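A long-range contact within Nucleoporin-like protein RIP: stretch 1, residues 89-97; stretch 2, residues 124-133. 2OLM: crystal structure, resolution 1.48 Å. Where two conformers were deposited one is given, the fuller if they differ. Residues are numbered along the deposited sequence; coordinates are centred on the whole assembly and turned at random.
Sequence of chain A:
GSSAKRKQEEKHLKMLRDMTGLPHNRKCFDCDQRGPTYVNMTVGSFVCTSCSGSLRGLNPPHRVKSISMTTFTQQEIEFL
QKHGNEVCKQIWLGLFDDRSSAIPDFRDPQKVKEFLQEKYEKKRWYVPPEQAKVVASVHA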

ATOM      1  N   LYS A  89     -13.006 -19.804  -1.149  1.00  8.43           N
ATOM      2  CA  LYS A  89     -12.636 -21.236  -1.242  1.00 10.10           C
ATOM      3  C   LYS A  89     -13.815 -22.111  -0.815  1.00  9.93           C
ATOM      4  O   LYS A  89     -14.120 -23.138  -1.438  1.00  9.65           O
ATOM      5  CB  LYS A  89     -11.437 -21.536  -0.338  1.00 12.05           C
ATOM      6  CG  LYS A  89     -11.021 -22.986  -0.272  1.00 14.34           C
ATOM      7  CD  LYS A  89      -9.906 -23.171   0.791  1.00 16.82           C
ATOM      8  N   GLN A  90     -14.478 -21.691   0.253  1.00  8.97           N
ATOM      9  CA  GLN A  90     -15.575 -22.479   0.792  0.50 10.59           C
ATOM     10  C   GLN A  90     -16.781 -22.533  -0.160  1.00 10.91           C
ATOM     11  O   GLN A  90     -17.584 -23.484  -0.114  1.00 10.91           O
ATOM     12  CB  GLN A  90     -15.979 -21.935   2.151  0.50 11.71           C
ATOM     13  CG  GLN A  90     -14.848 -22.029   3.199  0.50 14.48           C
ATOM     14  CD  GLN A  90     -14.416 -23.456   3.448  0.50 16.49           C
ATOM     15  OE1 GLN A  90     -15.244 -24.362   3.431  0.50 23.00           O
ATOM     16  NE2 GLN A  90     -13.116 -23.674   3.639  0.50 23.90           N
ATOM     17  N   ILE A  91     -16.912 -21.532  -1.025  1.00  8.59           N
ATOM     18  CA  ILE A  91     -18.007 -21.431  -2.001  1.00  8.61           C
ATOM     19  C   ILE A  91     -17.585 -22.087  -3.316  1.00  6.95           C
ATOM     20  O   ILE A  91     -18.038 -23.176  -3.667  1.00  9.63           O
ATOM     21  CB  ILE A  91     -18.415 -19.939  -2.219  1.00 10.19           C
ATOM     22  CG1 ILE A  91     -18.944 -19.371  -0.900  1.00 12.67           C
ATOM     23  CG2 ILE A  91     -19.433 -19.814  -3.371  1.00 12.06           C
ATOM     24  CD1 ILE A  91     -18.986 -17.817  -0.867  1.00 11.65           C
ATOM     25  N   TRP A  92     -16.668 -21.446  -4.007  1.00  7.76           N
ATOM     26  CA  TRP A  92     -16.315 -21.839  -5.370  1.00  7.86           C
ATOM     27  C   TRP A  92     -15.484 -23.135  -5.455  1.00  6.78           C
ATOM     28  O   TRP A  92     -15.449 -23.794  -6.500  1.00  8.86           O
ATOM     29  CB  TRP A  92     -15.573 -20.666  -6.068  1.00  7.56           C
ATOM     30  CG  TRP A  92     -16.389 -19.442  -6.070  1.00  7.31           C
ATOM     31  CD1 TRP A  92     -16.242 -18.361  -5.244  1.00  8.72           C
ATOM     32  CD2 TRP A  92     -17.538 -19.176  -6.883  1.00  6.94           C
ATOM     33  NE1 TRP A  92     -17.245 -17.439  -5.482  1.00  8.52           N
ATOM     34  CE2 TRP A  92     -18.039 -17.921  -6.491  1.00  6.97           C
ATOM     35  CE3 TRP A  92     -18.181 -19.876  -7.912  1.00  7.88           C
ATOM     36  CZ2 TRP A  92     -19.193 -17.359  -7.077  1.00 10.11           C
ATOM     37  CZ3 TRP A  92     -19.286 -19.310  -8.524  1.00  7.59           C
ATOM     38  CH2 TRP A  92     -19.789 -18.061  -8.086  1.00  9.22           C
ATOM     39  N   LEU A  93     -14.796 -23.454  -4.356  1.00  8.64           N
ATOM     40  CA  LEU A  93     -13.996 -24.651  -4.262  1.00  7.20           C
ATOM     41  C   LEU A  93     -14.478 -25.492  -3.062  1.00  8.53           C
ATOM     42  O   LEU A  93     -13.711 -26.313  -2.540  1.00  8.30           O
ATOM     43  CB  LEU A  93     -12.496 -24.325  -4.090  1.00  9.76           C
ATOM     44  CG  LEU A  93     -11.868 -23.558  -5.233  1.00  9.90           C
ATOM     45  CD1 LEU A  93     -10.475 -23.108  -4.833  1.00 11.30           C
ATOM     46  CD2 LEU A  93     -11.874 -24.377  -6.523  1.00 11.51           C
ATOM     47  N   GLY A  94     -15.730 -25.350  -2.648  1.00  7.94           N
ATOM     48  CA  GLY A  94     -16.204 -26.078  -1.460  1.00  7.99           C
ATOM     49  C   GLY A  94     -16.144 -27.570  -1.618  1.00  8.53           C
ATOM     50  O   GLY A  94     -15.989 -28.295  -0.607  1.00  9.84           O
ATOM     51  N   LEU A  95     -16.237 -28.079  -2.836  1.00  7.20           N
ATOM     52  CA  LEU A  95     -16.180 -29.550  -3.122  1.00  8.53           C
ATOM     53  C   LEU A  95     -14.843 -29.996  -3.707  1.00  9.90           C
ATOM     54  O   LEU A  95     -14.650 -31.176  -3.987  1.00 12.40           O
ATOM     55  CB  LEU A  95     -17.357 -29.975  -4.040  1.00  8.55           C
ATOM     56  CG  LEU A  95     -18.719 -29.531  -3.560  1.00  8.40           C
ATOM     57  CD1 LEU A  95     -19.811 -29.990  -4.558  1.00 10.32           C
ATOM     58  CD2 LEU A  95     -19.007 -30.030  -2.117  1.00 10.02           C
ATOM     59  N   PHE A  96     -13.943 -29.058  -3.944  1.00  8.08           N
ATOM     60  CA  PHE A  96     -12.624 -29.311  -4.565  1.00  9.06           C
ATOM     61  C   PHE A  96     -11.673 -29.959  -3.568  1.00  8.78           C
ATOM     62  O   PHE A  96     -11.589 -29.538  -2.431  1.00 10.35           O
ATOM     63  CB  PHE A  96     -12.079 -27.963  -5.062  1.00  9.90           C
ATOM     64  CG  PHE A  96     -10.846 -28.013  -5.901  1.00  9.76           C
ATOM     65  CD1 PHE A  96     -10.907 -27.975  -7.275  1.00 12.12           C
ATOM     66  CD2 PHE A  96      -9.600 -28.038  -5.309  1.00 10.82           C
ATOM     67  CE1 PHE A  96      -9.714 -27.978  -8.066  1.00 11.71           C
ATOM     68  CE2 PHE A  96      -8.452 -28.065  -6.062  1.00 11.41           C
ATOM     69  CZ  PHE A  96      -8.500 -28.020  -7.431  1.00 12.03           C
ATOM     70  N   ASP A  97     -10.980 -30.997  -4.031  1.00  8.94           N
ATOM     71  CA  ASP A  97      -9.944 -31.643  -3.232  1.00  8.04           C
ATOM     72  C   ASP A  97      -8.579 -31.178  -3.677  1.00  7.64           C
ATOM     73  O   ASP A  97      -8.195 -31.362  -4.825  1.00  9.82           O
ATOM     74  CB  ASP A  97     -10.061 -33.133  -3.311  1.00  9.39           C
ATOM     75  CG  ASP A  97      -9.233 -33.807  -2.285  1.00 11.05           C
ATOM     76  OD1 ASP A  97      -9.761 -34.142  -1.209  1.00 12.31           O
ATOM     77  OD2 ASP A  97      -8.004 -33.920  -2.491  1.00 11.61           O
ATOM     78  N   ARG A 124     -18.754 -26.520 -10.921  1.00  8.55           N
ATOM     79  CA  ARG A 124     -18.414 -27.922 -10.723  1.00  8.38           C
ATOM     80  C   ARG A 124     -18.120 -28.255  -9.243  1.00  8.72           C
ATOM     81  O   ARG A 124     -18.427 -29.398  -8.804  1.00  8.91           O
ATOM     82  CB  ARG A 124     -17.207 -28.275 -11.567  1.00  8.66           C
ATOM     83  CG  ARG A 124     -16.711 -29.713 -11.379  1.00  9.12           C
ATOM     84  CD  ARG A 124     -15.769 -30.067 -12.484  1.00 11.20           C
ATOM     85  NE  ARG A 124     -15.243 -31.419 -12.321  1.00 12.36           N
ATOM     86  CZ  ARG A 124     -14.331 -31.954 -13.115  1.00 14.10           C
ATOM     87  NH1 ARG A 124     -13.897 -31.274 -14.163  1.00 13.85           N
ATOM     88  NH2 ARG A 124     -13.890 -33.189 -12.883  1.00 13.96           N
ATOM     89  N   TRP A 125     -17.528 -27.340  -8.486  1.00  7.81           N
ATOM     90  CA  TRP A 125     -17.065 -27.625  -7.102  1.00  8.17           C
ATOM     91  C   TRP A 125     -17.774 -26.765  -6.085  1.00  8.79           C
ATOM     92  O   TRP A 125     -17.258 -26.509  -5.000  1.00  8.22           O
ATOM     93  CB  TRP A 125     -15.534 -27.396  -6.988  1.00  8.35           C
ATOM     94  CG  TRP A 125     -14.743 -28.193  -7.944  1.00  9.88           C
ATOM     95  CD1 TRP A 125     -14.416 -29.535  -7.832  1.00 11.58           C
ATOM     96  CD2 TRP A 125     -14.155 -27.761  -9.194  1.00 10.33           C
ATOM     97  NE1 TRP A 125     -13.673 -29.935  -8.910  1.00 10.39           N
ATOM     98  CE2 TRP A 125     -13.504 -28.862  -9.763  1.00 10.14           C
ATOM     99  CE3 TRP A 125     -14.109 -26.530  -9.870  1.00  9.35           C
ATOM    100  CZ2 TRP A 125     -12.837 -28.787 -10.979  1.00 10.94           C
ATOM    101  CZ3 TRP A 125     -13.446 -26.468 -11.076  1.00 11.84           C
ATOM    102  CH2 TRP A 125     -12.813 -27.581 -11.611  1.00 10.54           C
ATOM    103  N   TYR A 126     -18.969 -26.279  -6.444  1.00  8.67           N
ATOM    104  CA  TYR A 126     -19.605 -25.170  -5.761  1.00  7.84           C
ATOM    105  C   TYR A 126     -20.477 -25.607  -4.587  1.00  8.89           C
ATOM    106  O   TYR A 126     -21.262 -26.564  -4.711  1.00 11.34           O
ATOM    107  CB  TYR A 126     -20.469 -24.451  -6.801  1.00 10.73           C
ATOM    108  CG  TYR A 126     -21.301 -23.256  -6.366  1.00  9.52           C
ATOM    109  CD1 TYR A 126     -20.761 -21.975  -6.357  1.00 10.43           C
ATOM    110  CD2 TYR A 126     -22.647 -23.387  -6.054  1.00 10.87           C
ATOM    111  CE1 TYR A 126     -21.521 -20.872  -6.001  1.00 10.68           C
ATOM    112  CE2 TYR A 126     -23.399 -22.316  -5.729  1.00 10.37           C
ATOM    113  CZ  TYR A 126     -22.848 -21.045  -5.700  1.00 11.10           C
ATOM    114  OH  TYR A 126     -23.640 -19.942  -5.401  1.00 13.33           O
ATOM    115  N   VAL A 127     -20.375 -24.886  -3.475  1.00  8.90           N
ATOM    116  CA  VAL A 127     -21.306 -24.972  -2.349  1.00  9.44           C
ATOM    117  C   VAL A 127     -21.943 -23.585  -2.175  1.00 11.83           C
ATOM    118  O   VAL A 127     -21.232 -22.586  -2.121  1.00 11.33           O
ATOM    119  CB  VAL A 127     -20.577 -25.382  -1.058  1.00 10.06           C
ATOM    120  CG1 VAL A 127     -21.559 -25.385   0.143  1.00 14.22           C
ATOM    121  CG2 VAL A 127     -19.917 -26.751  -1.222  1.00 11.68           C
ATOM    122  N   PRO A 128     -23.284 -23.518  -2.156  1.00 13.15           N
ATOM    123  CA  PRO A 128     -23.924 -22.196  -2.072  1.00 13.69           C
ATOM    124  C   PRO A 128     -23.484 -21.416  -0.846  1.00 14.64           C
ATOM    125  O   PRO A 128     -23.240 -22.004   0.218  1.00 14.85           O
ATOM    126  CB  PRO A 128     -25.421 -22.548  -1.979  1.00 17.60           C
ATOM    127  CG  PRO A 128     -25.559 -23.848  -2.568  1.00 18.37           C
ATOM    128  CD  PRO A 128     -24.269 -24.595  -2.315  1.00 13.42           C
ATOM    129  N   PRO A 129     -23.351 -20.095  -0.975  1.00 16.47           N
ATOM    130  CA  PRO A 129     -22.838 -19.307   0.130  1.00 17.37           C
ATOM    131  C   PRO A 129     -23.515 -19.459   1.479  1.00 18.18           C
ATOM    132  O   PRO A 129     -22.833 -19.401   2.486  1.00 18.68           O
ATOM    133  CB  PRO A 129     -22.965 -17.858  -0.374  1.00 18.30           C
ATOM    134  CG  PRO A 129     -22.982 -17.969  -1.819  1.00 20.25           C
ATOM    135  CD  PRO A 129     -23.528 -19.283  -2.190  1.00 17.37           C
ATOM    136  N   GLU A 130     -24.826 -19.652   1.485  1.00 19.26           N
ATOM    137  CA  GLU A 130     -25.559 -19.841   2.740  1.00 23.65           C
ATOM    138  C   GLU A 130     -25.094 -21.081   3.477  1.00 23.20           C
ATOM    139  O   GLU A 130     -24.916 -21.038   4.692  1.00 27.22           O
ATOM    140  CB  GLU A 130     -27.072 -19.920   2.482  1.00 21.97           C
ATOM    141  N   GLN A 131     -24.897 -22.189   2.746  1.00 19.28           N
ATOM    142  CA  GLN A 131     -24.348 -23.405   3.353  1.00 18.83           C
ATOM    143  C   GLN A 131     -22.870 -23.261   3.696  1.00 19.15           C
ATOM    144  O   GLN A 131     -22.421 -23.681   4.752  1.00 22.55           O
ATOM    145  CB  GLN A 131     -24.533 -24.620   2.433  1.00 18.52           C
ATOM    146  CG  GLN A 131     -23.851 -25.872   2.980  1.00 21.57           C
ATOM    147  CD  GLN A 131     -24.164 -27.103   2.189  1.00 21.66           C
ATOM    148  OE1 GLN A 131     -24.886 -27.036   1.186  1.00 26.10           O
ATOM    149  NE2 GLN A 131     -23.627 -28.242   2.626  1.00 16.72           N
ATOM    150  N   ALA A 132     -22.105 -22.679   2.781  1.00 17.38           N
ATOM    151  CA  ALA A 132     -20.672 -22.562   2.936  1.00 19.96           C
ATOM    152  C   ALA A 132     -20.325 -21.844   4.231  1.00 25.54           C
ATOM    153  O   ALA A 132     -19.396 -22.245   4.924  1.00 25.39           O
ATOM    154  CB  ALA A 132     -20.089 -21.818   1.738  1.00 19.25           C
ATOM    155  N   LYS A 133     -21.095 -20.801   4.539  1.00 28.25           N
ATOM    156  CA  LYS A 133     -20.885 -19.969   5.729  1.00 32.73           C
ATOM    157  C   LYS A 133     -21.147 -20.715   7.043  1.00 37.04           C
ATOM    158  O   LYS A 133     -20.466 -20.471   8.035  1.00 38.74           O
ATOM    159  CB  LYS A 133     -21.794 -18.731   5.671  1.00 34.44           C
TER

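The apolar centre of the contact gathers around Ile91, a buried residue in the last turn of the helix of stretch 1. With chi1 at -63° (m) and chi2 at 163° (t), its side chain packs against three side chains of stretch 2: Ile91 CG2 lies 3.5 Å from Tyr126 CE1, Ile91 CG1 lies 3.8 Å from Ala132 CB, and Ile91 CD1 lies 4.0 Å from Pro129 CB. All are van der Waals distances, so one side chain packs against both the extended segment and the helix that follows it.

Two aromatic pairs extend this packing. Trp92 has its CA-to-CB bond directed away from stretch 2, yet its ring comes back into contact, with Trp92 CE3 3.7 Å from Tyr126 CD1. The six-membered ring of Trp92 and the Tyr126 ring have centroids 5.1 Å apart and planes at 56°, an oblique arrangement in which Tyr126 lies over one face of the indole. The second pair is a clear edge-to-face contact. Phe96 turns its edge toward the face of Trp125, the centroid of its ring being 5.0 Å from that of the five-membered ring and the planes meeting at 74°; the nearest atoms, Phe96 CD1 and Trp125 CE2, are 3.7 Å apart. Trp125 is buried and has the largest area covered across the contact, 122 Å² of its surface.

Leu95 and Val127, whose CA-to-CB bonds both point toward the opposing stretch, meet at 3.5 Å between Leu95 CD2 and Val127 CG2. Gly94 sits beside them, its CA 3.8 Å from Val127 CG2. A CB placed ideally on Gly94 would fall 2.5 Å from Val127 CG2 and 2.4 Å from Gln90 O, so a CB in that position would clash with both the valine methyl and the Gln90 carbonyl, and the close approach here leaves no room for one.

The polar component is carried by the backbone. Val127 N donates to Ile91 O at 2.9 Å with an N-H...O angle of 166°, and Leu95 N donates to Trp125 O at 2.9 Å and 158°. Gly94 N is also only 3.0 Å from Trp125 O, but its angle is poor and it does not count as a hydrogen bond. CA-H...O contacts supplement the first bond: Tyr126 CA to Ile91 O at 3.3 Å, and Ile91 CA to Val127 O at 3.4 Å.

At the exposed margin, Gln90 meets Ala132 through both backbone and side chain: Gln90 O is 3.5 Å and Gln90 CB 4.1 Å from Ala132 CB, without a hydrogen bond.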